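Local coordinates for protein MucR Phosphodiesterase (Pseudomonas aeruginosa, PDB 5M1T) that belongs to the EAL-domain family of phosphodiesterases and holds two magnesium ions close to a bound C2E molecule, at residues Ile78-Gly81 with Gln82-Leu86. Residues are numbered along the deposited sequence; the frame is centred on the assembly and turned at random.
Sequences ITPG and QFLPL. With C2E (9,9'-[(2R,3R,3aS,5S,7aR,9R,10R,10aS,12S,14aR)-3,5,10,12-tetrahydroxy-5,12-dioxidooctahydro-2H,7H-difuro[3,2-d:3',2'-j][1,3,7,9,2,8]tetraoxadiphosphacyclododecine-2,9-diyl]bis(2-amino-1,9-dihydro-6H-purin-6-one)), chain C.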
loop_
_atom_site.group_PDB
_atom_site.type_symbol
_atom_site.label_atom_id
_atom_site.label_comp_id
_atom_site.label_asym_id
_atom_site.label_seq_id
_atom_site.Cartn_x
_atom_site.Cartn_y
_atom_site.Cartn_z
ATOM N N ILE A 78 16.825 1.300 22.407
ATOM C CA ILE A 78 16.976 0.460 21.225
ATOM C C ILE A 78 16.667 1.283 19.966
ATOM O O ILE A 78 15.699 2.085 19.922
ATOM C CB ILE A 78 15.993 -0.735 21.280
ATOM C CG1 ILE A 78 16.178 -1.521 22.565
ATOM C CG2 ILE A 78 16.165 -1.659 20.088
ATOM C CD1 ILE A 78 15.376 -2.812 22.638
ATOM N N THR A 79 17.501 1.079 18.947
ATOM C CA THR A 79 17.362 1.777 17.668
ATOM C C THR A 79 16.474 0.991 16.726
ATOM O O THR A 79 16.393 -0.216 16.801
ATOM C CB THR A 79 18.739 2.051 16.992
ATOM O OG1 THR A 79 19.499 0.837 16.855
ATOM C CG2 THR A 79 19.530 3.073 17.834
ATOM N N PRO A 80 15.808 1.685 15.813
ATOM C CA PRO A 80 14.799 1.008 15.025
ATOM C C PRO A 80 15.300 -0.108 14.086
ATOM O O PRO A 80 14.522 -0.962 13.711
ATOM C CB PRO A 80 14.118 2.155 14.277
ATOM C CG PRO A 80 15.110 3.254 14.230
ATOM C CD PRO A 80 16.049 3.069 15.368
ATOM N N GLY A 81 16.568 -0.120 13.717
ATOM C CA GLY A 81 17.110 -1.230 12.938
ATOM C C GLY A 81 16.976 -2.548 13.683
ATOM O O GLY A 81 16.957 -3.628 13.069
ATOM N N GLN A 82 16.891 -2.474 15.013
ATOM C CA GLN A 82 16.825 -3.664 15.837
ATOM C C GLN A 82 15.400 -4.214 16.013
ATOM O O GLN A 82 15.227 -5.320 16.512
ATOM C CB GLN A 82 17.428 -3.385 17.199
ATOM C CG GLN A 82 18.904 -3.025 17.134
ATOM C CD GLN A 82 19.399 -2.455 18.454
ATOM O OE1 GLN A 82 19.313 -3.121 19.487
ATOM N NE2 GLN A 82 19.910 -1.214 18.437
ATOM N N PHE A 83 14.378 -3.466 15.600
ATOM C CA PHE A 83 12.993 -3.929 15.781
ATOM C C PHE A 83 11.982 -3.537 14.703
ATOM O O PHE A 83 10.891 -4.072 14.684
ATOM C CB PHE A 83 12.455 -3.491 17.151
ATOM C CG PHE A 83 12.296 -2.012 17.303
ATOM C CD1 PHE A 83 11.139 -1.382 16.929
ATOM C CD2 PHE A 83 13.320 -1.258 17.849
ATOM C CE1 PHE A 83 11.005 -0.003 17.082
ATOM C CE2 PHE A 83 13.215 0.130 17.994
ATOM C CZ PHE A 83 12.052 0.758 17.620
ATOM N N LEU A 84 12.302 -2.614 13.802
ATOM C CA LEU A 84 11.338 -2.278 12.744
ATOM C C LEU A 84 11.064 -3.398 11.729
ATOM O O LEU A 84 9.978 -3.448 11.177
ATOM C CB LEU A 84 11.737 -0.995 12.009
ATOM C CG LEU A 84 11.395 0.334 12.696
ATOM C CD1 LEU A 84 11.805 1.478 11.799
ATOM C CD2 LEU A 84 9.915 0.465 12.972
ATOM N N PRO A 85 12.041 -4.290 11.464
ATOM C CA PRO A 85 11.729 -5.404 10.581
ATOM C C PRO A 85 10.692 -6.384 11.162
ATOM O O PRO A 85 9.834 -6.874 10.432
ATOM C CB PRO A 85 13.089 -6.095 10.387
ATOM C CG PRO A 85 14.084 -5.018 10.669
ATOM C CD PRO A 85 13.468 -4.249 11.795
ATOM N N LEU A 86 10.783 -6.655 12.466
ATOM C CA LEU A 86 9.754 -7.404 13.178
ATOM C C LEU A 86 8.418 -6.664 13.146
ATOM O O LEU A 86 7.359 -7.267 12.969
ATOM C CB LEU A 86 10.183 -7.634 14.625
ATOM C CG LEU A 86 9.203 -8.378 15.526
ATOM C CD1 LEU A 86 8.995 -9.792 14.965
ATOM C CD2 LEU A 86 9.663 -8.437 16.995
HETATM P P1 C2E C . 16.843 6.750 7.784
HETATM O O2P C2E C . 15.503 7.219 7.289
HETATM O O1P C2E C . 17.946 6.734 6.746
HETATM O "O5'" C2E C . 17.251 7.698 9.001
HETATM C "C5'" C2E C . 18.569 8.184 9.130
HETATM C "C4'" C2E C . 19.405 7.270 9.997
HETATM O "O4'" C2E C . 20.774 7.712 9.930
HETATM C "C3'" C2E C . 19.009 7.334 11.462
HETATM O "O3'" C2E C . 19.249 6.059 12.057
HETATM C "C2'" C2E C . 19.968 8.341 12.059
HETATM O "O2'" C2E C . 20.183 8.156 13.458
HETATM C "C1'" C2E C . 21.217 8.003 11.257
HETATM N N9 C2E C . 22.197 9.086 11.196
HETATM C C8 C2E C . 21.951 10.393 11.016
HETATM N N7 C2E C . 23.110 11.087 11.005
HETATM C C5 C2E C . 24.110 10.209 11.164
HETATM C C6 C2E C . 25.573 10.278 11.240
HETATM O O6 C2E C . 26.155 11.381 11.127
HETATM N N1 C2E C . 26.237 9.125 11.421
HETATM C C2 C2E C . 25.607 7.934 11.539
HETATM N N2 C2E C . 26.329 6.805 11.727
HETATM N N3 C2E C . 24.270 7.802 11.468
HETATM C C4 C2E C . 23.498 8.891 11.294
HETATM P P11 C2E C . 18.141 5.373 12.999
HETATM O O21 C2E C . 17.545 6.444 13.899
HETATM O O11 C2E C . 18.798 4.314 13.817
HETATM O O5A C2E C . 17.005 4.793 12.036
HETATM C C5A C2E C . 17.368 3.804 11.068
HETATM C C4A C2E C . 16.244 3.632 10.069
HETATM O O4A C2E C . 15.038 3.258 10.727
HETATM C C3A C2E C . 15.877 4.916 9.372
HETATM O O3A C2E C . 16.758 5.227 8.307
HETATM C C2A C2E C . 14.472 4.644 8.902
HETATM O O2A C2E C . 14.460 3.859 7.718
HETATM C C1A C2E C . 13.916 3.798 10.020
HETATM N N91 C2E C . 13.053 4.623 10.913
HETATM C C81 C2E C . 13.413 5.408 11.950
HETATM N N71 C2E C . 12.319 5.968 12.533
HETATM C C51 C2E C . 11.249 5.528 11.848
HETATM C C61 C2E C . 9.790 5.721 11.908
HETATM O O61 C2E C . 9.289 6.476 12.769
HETATM N N11 C2E C . 9.031 5.075 11.005
HETATM C C21 C2E C . 9.572 4.275 10.060
HETATM N N21 C2E C . 8.765 3.654 9.182
HETATM N N31 C2E C . 10.897 4.049 9.939
HETATM C C41 C2E C . 11.746 4.654 10.790
#
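P80 sits between the F83 ring and the C2E ligand, and the stretch from I78 to L84 illustrates how a tight backbone turn can present apolar side chains to a ligand. The CA of P80 stands over one face of the phenyl ring, 3.9 Å from the centroid of the F83 ring and 29° off the normal, a CH-pi contact. I78 meets the same ring differently: its CG2 lies near the ring plane, at the edge, 3.6 Å from F83 CD2. With F83 CG lodged between its own backbone N and carbonyl carbon (chi1 66°), this torsion turns the ring back toward I78-P80, where it meets I78 CG2 and P80 CA. Beyond this turn the ring packs edge-to-face with W70 of strand 61-72 and touches L37 of helix 32-38.

The backbone closes the turn. Q82 N donates to T79 O, while P80 O accepts two bonds. L84 N reaches P80 O over 2.8 Å, in the carbonyl plane, whereas F83 N lies 3.1 Å from P80 O and well above that plane. Through these two bonds P80 O is tied to F83, the N-cap residue, and to L84, the first residue of helix 84-90.

L84 leans alongside the proline ring, its CD1 only 3.5 Å from P80 CB, tighter than ordinary van der Waals contact. L84 CD1 also reaches the guanine of C2E, 3.3 Å from its N31, and P80 CG comes equally close to O5A of the ligand's phosphodiester ring. R69 and L68 of strand 61-72 hydrogen-bond the ligand. Chemically, then, the turn offers C2E chiefly carbon surface: shape and van der Waals contact from P80 and L84 complement those polar bonds, while F83 backs the proline from within the fold.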